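Hypothetical protein ST2348 (Sulfolobus tokodaii, PDB 2EF7) is of unknown function but, as a protein built of two CBS domains, probably senses or binds an adenosine-containing ligand such as a nucleotide. Local coordinates at residues A[12-17]-A[111-116]. Sequence-based numbering, arbitrary orientation.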
loop_
_atom_site.group_PDB
_atom_site.type_symbol
_atom_site.label_atom_id
_atom_site.label_comp_id
_atom_site.label_asym_id
_atom_site.label_seq_id
_atom_site.Cartn_x
_atom_site.Cartn_y
_atom_site.Cartn_z
ATOM N N THR A 12 -4.739 -15.935 10.728
ATOM C CA THR A 12 -5.111 -17.239 11.252
ATOM C C THR A 12 -6.377 -17.747 10.572
ATOM O O THR A 12 -6.919 -17.097 9.679
ATOM C CB THR A 12 -5.364 -17.164 12.757
ATOM O OG1 THR A 12 -6.381 -16.188 13.013
ATOM C CG2 THR A 12 -4.088 -16.772 13.491
ATOM N N GLN A 13 -6.850 -18.912 11.000
ATOM C CA GLN A 13 -8.055 -19.491 10.417
ATOM C C GLN A 13 -7.894 -19.638 8.904
ATOM O O GLN A 13 -8.792 -19.276 8.143
ATOM C CB GLN A 13 -9.270 -18.594 10.697
ATOM C CG GLN A 13 -9.394 -18.114 12.133
ATOM C CD GLN A 13 -9.510 -19.255 13.121
ATOM O OE1 GLN A 13 -10.437 -20.063 13.047
ATOM N NE2 GLN A 13 -8.565 -19.329 14.055
ATOM N N VAL A 14 -6.748 -20.147 8.461
ATOM C CA VAL A 14 -6.534 -20.321 7.028
ATOM C C VAL A 14 -7.171 -21.638 6.619
ATOM O O VAL A 14 -7.402 -22.499 7.459
ATOM C CB VAL A 14 -5.036 -20.341 6.680
ATOM C CG1 VAL A 14 -4.398 -19.028 7.104
ATOM C CG2 VAL A 14 -4.354 -21.512 7.368
ATOM N N ILE A 15 -7.456 -21.799 5.332
ATOM C CA ILE A 15 -8.079 -23.022 4.860
ATOM C C ILE A 15 -7.062 -23.974 4.268
ATOM O O ILE A 15 -6.221 -23.571 3.460
ATOM C CB ILE A 15 -9.143 -22.720 3.791
ATOM C CG1 ILE A 15 -10.196 -21.771 4.368
ATOM C CG2 ILE A 15 -9.769 -24.012 3.305
ATOM C CD1 ILE A 15 -10.937 -22.329 5.570
ATOM N N SER A 16 -7.149 -25.244 4.659
ATOM C CA SER A 16 -6.240 -26.259 4.147
ATOM C C SER A 16 -7.003 -27.491 3.686
ATOM O O SER A 16 -8.135 -27.710 4.092
ATOM C CB SER A 16 -5.258 -26.682 5.237
ATOM O OG SER A 16 -5.935 -27.390 6.260
ATOM N N VAL A 17 -6.366 -28.294 2.840
ATOM C CA VAL A 17 -6.954 -29.536 2.342
ATOM C C VAL A 17 -5.852 -30.568 2.454
ATOM O O VAL A 17 -4.671 -30.217 2.389
ATOM C CB VAL A 17 -7.407 -29.420 0.853
ATOM C CG1 VAL A 17 -8.457 -28.315 0.710
ATOM C CG2 VAL A 17 -6.197 -29.150 -0.052
ATOM N N LYS A 111 -0.720 -23.199 11.513
ATOM C CA LYS A 111 -1.397 -22.261 12.416
ATOM C C LYS A 111 -1.865 -20.998 11.700
ATOM O O LYS A 111 -2.797 -20.336 12.148
ATOM C CB LYS A 111 -0.470 -21.860 13.574
ATOM C CG LYS A 111 -0.218 -22.958 14.604
ATOM C CD LYS A 111 -1.469 -23.215 15.427
ATOM C CE LYS A 111 -1.347 -24.485 16.244
ATOM N NZ LYS A 111 -2.586 -24.742 17.030
ATOM N N GLY A 112 -1.206 -20.651 10.600
ATOM C CA GLY A 112 -1.584 -19.462 9.860
ATOM C C GLY A 112 -0.694 -19.191 8.660
ATOM O O GLY A 112 0.097 -20.047 8.252
ATOM N N ILE A 113 -0.830 -17.987 8.106
ATOM C CA ILE A 113 -0.065 -17.534 6.948
ATOM C C ILE A 113 0.394 -16.104 7.220
ATOM O O ILE A 113 -0.408 -15.281 7.657
ATOM C CB ILE A 113 -0.942 -17.507 5.662
ATOM C CG1 ILE A 113 -1.331 -18.924 5.264
ATOM C CG2 ILE A 113 -0.197 -16.816 4.525
ATOM C CD1 ILE A 113 -0.149 -19.812 4.980
ATOM N N ILE A 114 1.675 -15.824 6.971
ATOM C CA ILE A 114 2.245 -14.490 7.174
ATOM C C ILE A 114 2.757 -13.988 5.825
ATOM O O ILE A 114 3.393 -14.732 5.086
ATOM C CB ILE A 114 3.432 -14.509 8.202
ATOM C CG1 ILE A 114 3.929 -13.086 8.466
ATOM C CG2 ILE A 114 4.595 -15.336 7.683
ATOM C CD1 ILE A 114 3.385 -12.477 9.723
ATOM N N SER A 115 2.477 -12.729 5.501
ATOM C CA SER A 115 2.909 -12.175 4.223
ATOM C C SER A 115 3.835 -10.982 4.402
ATOM O O SER A 115 3.903 -10.382 5.473
ATOM C CB SER A 115 1.698 -11.735 3.400
ATOM O OG SER A 115 1.171 -10.526 3.915
ATOM N N ILE A 116 4.535 -10.638 3.329
ATOM C CA ILE A 116 5.459 -9.521 3.347
ATOM C C ILE A 116 4.750 -8.237 3.786
ATOM O O ILE A 116 5.360 -7.370 4.411
ATOM C CB ILE A 116 6.097 -9.316 1.952
ATOM C CG1 ILE A 116 7.204 -8.265 2.041
ATOM C CG2 ILE A 116 5.029 -8.927 0.937
ATOM C CD1 ILE A 116 8.363 -8.688 2.919
#
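With chi1 at -60° in Val14 and -67° in Ile113, each side chain sets its CG1 anti to its own carbonyl carbon and beside its backbone N, and these two CG1 atoms meet. Val14 CG1 lies 3.6 Å from Ile113 CG1, the two side chains crossing at about a right angle. The same Val14 methyl also touches the backbone of residues 111-116, 3.8 Å from Ile113 N and 4.0 Å from Gly112 CA. Gly112 has no side chain, and the chain of Thr12 comes close beside it, the two CA atoms 4.4 Å apart. Thr12 turns its CB away overall, yet its CG2 still comes within 4.0 Å of Lys111 O. The contact between the segments is thus small, made by van der Waals packing near the surface. Lys111 and Gly112 both pair with Val103, forming a classic beta bulge at this point of strand 110-115. The loop leading into strand 16-18 lies against strand 110-115, outermost within this chain in the three-stranded sheet of the second CBS domain, joining the two CBS domains. Ile113 also touches Pro102 of the adjacent strand 100-104 and Ile39 of strand 37-42, while Ile15 and Val17 bond through their backbones to strand 37-42.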